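Local atomic coordinates of outer membrane protein Omp121 (Bacteroides thetaiotaomicron, PDB entry 5FQ8), a protein that probably imports nutrients across the bacterial outer membrane as a TonB-dependent beta-barrel transporter, and binds calcium and magnesium ions. Residues G81-V86 / G123-N128; T97-Y102 / F956-E961. One frame throughout, in Å; residues are numbered along the deposited sequence.

How the contacts relate
Both contacts involve the plug that fills the barrel, and their centres lie about 10 Å apart. Contact 1 is internal to the plug, whereas contact 2 ties the plug to the 956-961 loop of the barrel. Strand 84-88, which begins in contact 1, touches both segments of contact 2: Val86 N probably donates to Gln99 OE1 (3.3 Å), and Ser85 OG lies 2.8 Å from Asn958 O. Asn84 O accepts a weak bond from Asn958 ND2, so the polar network of contact 1 runs on into that of contact 2. A bound calcium ion lies about 13 Å from Gly81 (ion to residue), too far for a direct bond; contact 2 lies away from the metal and ligand sites.

Contact 1: residues G81-V86 / G123-N128; sequences GASNSV and GYDFGN
Two side-chain acceptors carry the hydrogen bonding between 81-86 and 123-128, each fixing a different part of the first segment. Asp125 OD1 is the busier. Its carboxylate carbon stands anti to the backbone N (chi1 -164°), and Ser83 OG donates to OD1 at 2.6 Å on the syn side, toward the other oxygen. Ser83 N adds a weak, bent bond to OD1. Within its own segment, the same oxygen accepts from Gly127 N (3.3 Å), nearly along its C-O axis, which closes an Asx turn. A short acid suits this place because one oxygen both folds its own chain and grips its neighbour, and the charge is probably stabilised by these donors. Serine suits the other side: its small hydroxyl lies beside its own N, so both groups reach one oxygen, and it is also bonded to Thr113.

Asn128 provides the second acceptor. Its OD1 takes Asn84 N at 2.9 Å in a fairly straight bond (157°), with the donor standing above the carbonyl plane. The other end of this amide, ND2, bonds to Asn111 OD1 and more weakly to a water that donates to Asn84 O. The Asn84 side chain crosses that of Asn128 at nearly a right angle and sends its ND2 to Asn131.

Among the backbone contacts, Gly81 O lies 3.2 Å from Gly127 CA. Both residues have positive phi, and a side chain on Gly127 would run into Gly81 O and the preceding carbonyl.

Around this buried junction, strand 84-88 pairs with 71-75 and strand 125-128 with 113-115, so the contact links two small antiparallel sheets of the plug. Phe126, turned away, stacks on Tyr379 of barrel strand 376-394.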
ATOM      1  N   GLY B  81      15.378 -21.542  -8.213  1.00 23.70           N
ATOM      2  CA  GLY B  81      14.575 -20.647  -8.995  1.00 23.61           C
ATOM      3  C   GLY B  81      15.252 -19.381  -9.427  1.00 23.42           C
ATOM      4  O   GLY B  81      14.592 -18.533 -10.024  1.00 23.35           O
ATOM      5  N   ALA B  82      16.542 -19.223  -9.165  1.00 23.37           N
ATOM      6  CA  ALA B  82      17.218 -17.969  -9.436  1.00 23.21           C
ATOM      7  C   ALA B  82      17.557 -17.839 -10.916  1.00 23.36           C
ATOM      8  O   ALA B  82      17.342 -18.748 -11.714  1.00 23.58           O
ATOM      9  CB  ALA B  82      18.460 -17.865  -8.572  1.00 23.16           C
ATOM     10  N   SER B  83      18.076 -16.682 -11.300  1.00 23.26           N
ATOM     11  CA  SER B  83      18.254 -16.396 -12.713  1.00 23.43           C
ATOM     12  C   SER B  83      19.566 -16.966 -13.244  1.00 24.80           C
ATOM     13  O   SER B  83      20.430 -17.412 -12.496  1.00 23.63           O
ATOM     14  CB  SER B  83      18.202 -14.900 -12.953  1.00 23.29           C
ATOM     15  OG  SER B  83      16.927 -14.402 -12.641  1.00 23.16           O
ATOM     16  N   ASN B  84      19.695 -16.950 -14.567  1.00 23.84           N
ATOM     17  CA  ASN B  84      20.900 -17.372 -15.257  1.00 24.09           C
ATOM     18  C   ASN B  84      21.350 -16.280 -16.208  1.00 24.17           C
ATOM     19  O   ASN B  84      20.567 -15.788 -17.020  1.00 24.21           O
ATOM     20  CB  ASN B  84      20.682 -18.665 -16.037  1.00 24.38           C
ATOM     21  CG  ASN B  84      20.311 -19.827 -15.145  1.00 24.38           C
ATOM     22  OD1 ASN B  84      21.121 -20.318 -14.362  1.00 24.38           O
ATOM     23  ND2 ASN B  84      19.077 -20.280 -15.266  1.00 24.40           N
ATOM     24  N   SER B  85      22.616 -15.934 -16.126  1.00 24.23           N
ATOM     25  CA  SER B  85      23.192 -14.942 -17.010  1.00 24.36           C
ATOM     26  C   SER B  85      23.793 -15.625 -18.226  1.00 24.75           C
ATOM     27  O   SER B  85      24.317 -16.733 -18.127  1.00 33.74           O
ATOM     28  CB  SER B  85      24.253 -14.142 -16.273  1.00 24.27           C
ATOM     29  OG  SER B  85      24.847 -13.222 -17.147  1.00 24.46           O
ATOM     30  N   VAL B  86      23.691 -14.966 -19.377  1.00 24.94           N
ATOM     31  CA  VAL B  86      24.232 -15.462 -20.636  1.00 25.36           C
ATOM     32  C   VAL B  86      24.691 -14.251 -21.420  1.00 25.52           C
ATOM     33  O   VAL B  86      23.867 -13.510 -21.958  1.00 25.51           O
ATOM     34  CB  VAL B  86      23.209 -16.268 -21.453  1.00 25.53           C
ATOM     35  CG1 VAL B  86      23.791 -16.634 -22.785  1.00 26.00           C
ATOM     36  CG2 VAL B  86      22.836 -17.517 -20.744  1.00 25.45           C
ATOM     37  N   GLY B 123      18.272  -8.577  -0.814  1.00 22.14           N
ATOM     38  CA  GLY B 123      18.657  -9.220  -2.057  1.00 22.17           C
ATOM     39  C   GLY B 123      17.898 -10.508  -2.267  1.00 30.10           C
ATOM     40  O   GLY B 123      17.764 -11.328  -1.352  1.00 35.47           O
ATOM     41  N   TYR B 124      17.394 -10.692  -3.478  1.00 36.52           N
ATOM     42  CA  TYR B 124      16.665 -11.894  -3.837  1.00 22.26           C
ATOM     43  C   TYR B 124      16.606 -11.963  -5.352  1.00 22.31           C
ATOM     44  O   TYR B 124      16.787 -10.963  -6.039  1.00 22.28           O
ATOM     45  CB  TYR B 124      15.278 -11.910  -3.204  1.00 22.24           C
ATOM     46  CG  TYR B 124      14.345 -10.783  -3.595  1.00 22.19           C
ATOM     47  CD1 TYR B 124      13.780 -10.736  -4.860  1.00 23.07           C
ATOM     48  CD2 TYR B 124      14.002  -9.791  -2.690  1.00 30.64           C
ATOM     49  CE1 TYR B 124      12.933  -9.739  -5.228  1.00 23.66           C
ATOM     50  CE2 TYR B 124      13.130  -8.779  -3.048  1.00 24.67           C
ATOM     51  CZ  TYR B 124      12.602  -8.764  -4.325  1.00 27.40           C
ATOM     52  OH  TYR B 124      11.737  -7.782  -4.722  1.00 22.19           O
ATOM     53  N   ASP B 125      16.377 -13.159  -5.867  1.00 26.91           N
ATOM     54  CA  ASP B 125      16.344 -13.369  -7.309  1.00 30.64           C
ATOM     55  C   ASP B 125      15.327 -14.457  -7.597  1.00 29.80           C
ATOM     56  O   ASP B 125      15.379 -15.523  -6.989  1.00 31.91           O
ATOM     57  CB  ASP B 125      17.725 -13.750  -7.844  1.00 34.64           C
ATOM     58  CG  ASP B 125      17.821 -13.609  -9.337  1.00 28.71           C
ATOM     59  OD1 ASP B 125      17.017 -14.243 -10.046  1.00 30.21           O
ATOM     60  OD2 ASP B 125      18.683 -12.841  -9.797  1.00 22.74           O
ATOM     61  N   PHE B 126      14.400 -14.185  -8.500  1.00 29.62           N
ATOM     62  CA  PHE B 126      13.233 -15.035  -8.652  1.00 30.50           C
ATOM     63  C   PHE B 126      13.156 -15.718 -10.010  1.00 29.52           C
ATOM     64  O   PHE B 126      12.211 -16.472 -10.248  1.00 28.50           O
ATOM     65  CB  PHE B 126      11.951 -14.228  -8.406  1.00 24.92           C
ATOM     66  CG  PHE B 126      11.584 -14.074  -6.960  1.00 29.82           C
ATOM     67  CD1 PHE B 126      11.875 -15.052  -6.049  1.00 22.70           C
ATOM     68  CD2 PHE B 126      10.951 -12.928  -6.515  1.00 37.16           C
ATOM     69  CE1 PHE B 126      11.523 -14.910  -4.714  1.00 22.66           C
ATOM     70  CE2 PHE B 126      10.602 -12.767  -5.197  1.00 29.12           C
ATOM     71  CZ  PHE B 126      10.885 -13.774  -4.284  1.00 22.57           C
ATOM     72  N   GLY B 127      14.097 -15.469 -10.908  1.00 23.05           N
ATOM     73  CA  GLY B 127      14.183 -16.215 -12.144  1.00 23.28           C
ATOM     74  C   GLY B 127      14.188 -15.312 -13.357  1.00 23.34           C
ATOM     75  O   GLY B 127      13.886 -14.129 -13.287  1.00 23.22           O
ATOM     76  N   ASN B 128      14.567 -15.898 -14.486  1.00 23.57           N
ATOM     77  CA  ASN B 128      14.492 -15.193 -15.754  1.00 23.71           C
ATOM     78  C   ASN B 128      13.690 -16.001 -16.766  1.00 24.00           C
ATOM     79  O   ASN B 128      13.411 -17.182 -16.591  1.00 24.11           O
ATOM     80  CB  ASN B 128      15.878 -14.813 -16.320  1.00 26.05           C
ATOM     81  CG  ASN B 128      16.657 -15.982 -16.853  1.00 24.13           C
ATOM     82  OD1 ASN B 128      17.215 -16.760 -16.106  1.00 24.98           O
ATOM     83  ND2 ASN B 128      16.746 -16.071 -18.173  1.00 27.46           N
TER
HETATM   84  O   HOH W   1      19.437 -17.989 -19.104  1.00 22.67           O

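Contact 2: residues T97-Y102 / F956-E961; sequences TNQPLY and FGNDLE
This is a polar, partly buried contact between plug and barrel: residues 97-99, just before strand 101-103, meet the loop that follows barrel strand 928-941. Asp959 is its hub. Asn98 faces the carboxylate with two donors, its backbone N reaching Asp959 OD2 at 2.8 Å and its ND2 reaching Asp959 OD1 at 2.5 Å, each on the syn lone pair. The amide and carboxylate planes are 42° apart, yet Asp959 OD1 lies close to the amide plane of Asn98. Asparagine suits the place because its short amide lies beside its own N; its OD1 accepts from Ser93 N. Leu960 N takes the anti lone pair of Asp959 OD1, which holds the carboxylate against its own chain.

Gln99 has a longer chain, bent at chi2 (-69°), that brings its NE2 to Asp959 OD2 (2.8 Å, 166°) from above the carboxylate plane. The same NE2 makes a weak bond to Asn958 O. With two donors on each oxygen, Asp959 is likely to stay ionised. An alanine here would remove both oxygens and the bonds Asn98 and Gln99 give them, and would probably hold the loop less firmly to the plug.

Loops folding inward from the barrel to meet the plug are a recognised feature of TonB-dependent transporters, and by their usual topology this one is probably extracellular.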
ATOM      1  N   THR B  97      21.258  -4.371 -21.016  1.00 37.36           N
ATOM      2  CA  THR B  97      20.599  -5.495 -21.667  1.00 32.17           C
ATOM      3  C   THR B  97      21.624  -6.247 -22.503  1.00 28.20           C
ATOM      4  O   THR B  97      21.907  -5.862 -23.642  1.00 28.55           O
ATOM      5  CB  THR B  97      19.452  -5.015 -22.536  1.00 34.03           C
ATOM      6  OG1 THR B  97      18.582  -4.177 -21.769  1.00 33.27           O
ATOM      7  CG2 THR B  97      18.683  -6.210 -23.074  1.00 39.92           C
ATOM      8  N   ASN B  98      22.180  -7.321 -21.956  1.00 25.14           N
ATOM      9  CA  ASN B  98      23.183  -8.072 -22.688  1.00 25.45           C
ATOM     10  C   ASN B  98      22.822  -9.520 -22.930  1.00 25.49           C
ATOM     11  O   ASN B  98      23.626 -10.247 -23.507  1.00 31.28           O
ATOM     12  CB  ASN B  98      24.530  -8.016 -21.966  1.00 27.24           C
ATOM     13  CG  ASN B  98      25.073  -6.628 -21.882  1.00 25.50           C
ATOM     14  OD1 ASN B  98      25.802  -6.181 -22.755  1.00 25.87           O
ATOM     15  ND2 ASN B  98      24.709  -5.930 -20.836  1.00 25.19           N
ATOM     16  N   GLN B  99      21.667  -9.974 -22.488  1.00 25.25           N
ATOM     17  CA  GLN B  99      21.268 -11.325 -22.805  1.00 25.34           C
ATOM     18  C   GLN B  99      20.981 -11.431 -24.295  1.00 25.76           C
ATOM     19  O   GLN B  99      20.549 -10.461 -24.915  1.00 25.87           O
ATOM     20  CB  GLN B  99      20.037 -11.712 -22.014  1.00 25.04           C
ATOM     21  CG  GLN B  99      20.040 -11.169 -20.622  1.00 24.65           C
ATOM     22  CD  GLN B  99      21.085 -11.809 -19.767  1.00 24.55           C
ATOM     23  OE1 GLN B  99      21.077 -13.006 -19.573  1.00 24.57           O
ATOM     24  NE2 GLN B  99      21.993 -11.016 -19.249  1.00 24.48           N
ATOM     25  N   PRO B 100      21.228 -12.591 -24.892  1.00 26.02           N
ATOM     26  CA  PRO B 100      20.831 -12.807 -26.282  1.00 26.44           C
ATOM     27  C   PRO B 100      19.329 -12.986 -26.428  1.00 26.38           C
ATOM     28  O   PRO B 100      18.607 -13.342 -25.495  1.00 26.06           O
ATOM     29  CB  PRO B 100      21.567 -14.095 -26.647  1.00 26.71           C
ATOM     30  CG  PRO B 100      21.675 -14.804 -25.370  1.00 26.37           C
ATOM     31  CD  PRO B 100      21.928 -13.761 -24.347  1.00 25.99           C
ATOM     32  N   LEU B 101      18.865 -12.734 -27.640  1.00 26.74           N
ATOM     33  CA  LEU B 101      17.463 -12.929 -27.967  1.00 26.79           C
ATOM     34  C   LEU B 101      17.166 -14.418 -28.039  1.00 26.91           C
ATOM     35  O   LEU B 101      17.633 -15.103 -28.950  1.00 27.32           O
ATOM     36  CB  LEU B 101      17.142 -12.257 -29.292  1.00 27.22           C
ATOM     37  CG  LEU B 101      15.759 -12.576 -29.825  1.00 27.38           C
ATOM     38  CD1 LEU B 101      14.731 -12.050 -28.864  1.00 26.99           C
ATOM     39  CD2 LEU B 101      15.596 -11.954 -31.169  1.00 27.86           C
ATOM     40  N   TYR B 102      16.383 -14.921 -27.095  1.00 26.61           N
ATOM     41  CA  TYR B 102      15.917 -16.293 -27.163  1.00 26.76           C
ATOM     42  C   TYR B 102      14.780 -16.404 -28.172  1.00 27.10           C
ATOM     43  O   TYR B 102      13.787 -15.686 -28.067  1.00 26.99           O
ATOM     44  CB  TYR B 102      15.446 -16.754 -25.789  1.00 26.36           C
ATOM     45  CG  TYR B 102      16.523 -16.951 -24.763  1.00 26.08           C
ATOM     46  CD1 TYR B 102      17.034 -15.883 -24.056  1.00 25.77           C
ATOM     47  CD2 TYR B 102      16.998 -18.216 -24.464  1.00 26.17           C
ATOM     48  CE1 TYR B 102      17.993 -16.059 -23.092  1.00 25.55           C
ATOM     49  CE2 TYR B 102      17.950 -18.397 -23.504  1.00 25.95           C
ATOM     50  CZ  TYR B 102      18.448 -17.311 -22.817  1.00 25.64           C
ATOM     51  OH  TYR B 102      19.403 -17.479 -21.850  1.00 25.45           O
ATOM     52  N   PHE B 956      23.148  -8.655  -7.555  1.00 22.70           N
ATOM     53  CA  PHE B 956      22.792  -7.520  -8.370  1.00 22.72           C
ATOM     54  C   PHE B 956      22.379  -7.966  -9.760  1.00 25.87           C
ATOM     55  O   PHE B 956      22.541  -7.238 -10.731  1.00 24.82           O
ATOM     56  CB  PHE B 956      23.955  -6.535  -8.398  1.00 24.71           C
ATOM     57  CG  PHE B 956      24.500  -6.242  -7.034  1.00 23.17           C
ATOM     58  CD1 PHE B 956      23.837  -5.382  -6.190  1.00 22.70           C
ATOM     59  CD2 PHE B 956      25.634  -6.868  -6.579  1.00 22.93           C
ATOM     60  CE1 PHE B 956      24.304  -5.131  -4.933  1.00 22.70           C
ATOM     61  CE2 PHE B 956      26.109  -6.623  -5.323  1.00 22.93           C
ATOM     62  CZ  PHE B 956      25.444  -5.749  -4.491  1.00 22.81           C
ATOM     63  N   GLY B 957      21.843  -9.163  -9.867  1.00 27.40           N
ATOM     64  CA  GLY B 957      21.178  -9.576 -11.081  1.00 27.41           C
ATOM     65  C   GLY B 957      22.056 -10.323 -12.061  1.00 32.22           C
ATOM     66  O   GLY B 957      23.241 -10.573 -11.848  1.00 33.61           O
ATOM     67  N   ASN B 958      21.443 -10.687 -13.173  1.00 28.52           N
ATOM     68  CA  ASN B 958      22.082 -11.544 -14.149  1.00 25.54           C
ATOM     69  C   ASN B 958      22.642 -10.782 -15.328  1.00 23.71           C
ATOM     70  O   ASN B 958      22.890 -11.387 -16.364  1.00 23.96           O
ATOM     71  CB  ASN B 958      21.081 -12.573 -14.647  1.00 27.07           C
ATOM     72  CG  ASN B 958      20.004 -11.957 -15.498  1.00 32.64           C
ATOM     73  OD1 ASN B 958      19.657 -10.806 -15.329  1.00 23.46           O
ATOM     74  ND2 ASN B 958      19.473 -12.722 -16.426  1.00 40.50           N
ATOM     75  N   ASP B 959      22.808  -9.469 -15.223  1.00 24.98           N
ATOM     76  CA  ASP B 959      23.419  -8.772 -16.340  1.00 26.50           C
ATOM     77  C   ASP B 959      24.636  -7.983 -15.883  1.00 24.01           C
ATOM     78  O   ASP B 959      25.362  -8.418 -14.986  1.00 23.94           O
ATOM     79  CB  ASP B 959      22.410  -7.870 -17.033  1.00 23.97           C
ATOM     80  CG  ASP B 959      22.734  -7.677 -18.483  1.00 24.32           C
ATOM     81  OD1 ASP B 959      23.730  -7.006 -18.767  1.00 24.57           O
ATOM     82  OD2 ASP B 959      22.027  -8.210 -19.351  1.00 25.78           O
ATOM     83  N   LEU B 960      24.871  -6.827 -16.502  1.00 24.18           N
ATOM     84  CA  LEU B 960      26.089  -6.071 -16.237  1.00 28.39           C
ATOM     85  C   LEU B 960      26.227  -5.692 -14.771  1.00 26.22           C
ATOM     86  O   LEU B 960      27.272  -5.915 -14.165  1.00 24.13           O
ATOM     87  CB  LEU B 960      26.126  -4.824 -17.103  1.00 24.55           C
ATOM     88  CG  LEU B 960      27.372  -4.028 -16.788  1.00 24.74           C
ATOM     89  CD1 LEU B 960      28.521  -4.785 -17.320  1.00 25.02           C
ATOM     90  CD2 LEU B 960      27.288  -2.707 -17.454  1.00 24.95           C
ATOM     91  N   GLU B 961      25.184  -5.116 -14.180  1.00 24.59           N
ATOM     92  CA  GLU B 961      25.331  -4.636 -12.814  1.00 23.65           C
ATOM     93  C   GLU B 961      25.611  -5.767 -11.847  1.00 23.50           C
ATOM     94  O   GLU B 961      26.124  -5.515 -10.761  1.00 23.44           O
ATOM     95  CB  GLU B 961      24.093  -3.877 -12.365  1.00 39.68           C
ATOM     96  CG  GLU B 961      23.896  -2.540 -13.061  1.00 34.25           C
ATOM     97  CD  GLU B 961      22.603  -1.866 -12.710  1.00 41.13           C
ATOM     98  OE1 GLU B 961      22.039  -2.169 -11.648  1.00 42.13           O
ATOM     99  OE2 GLU B 961      22.146  -1.040 -13.514  1.00 47.74           O
TER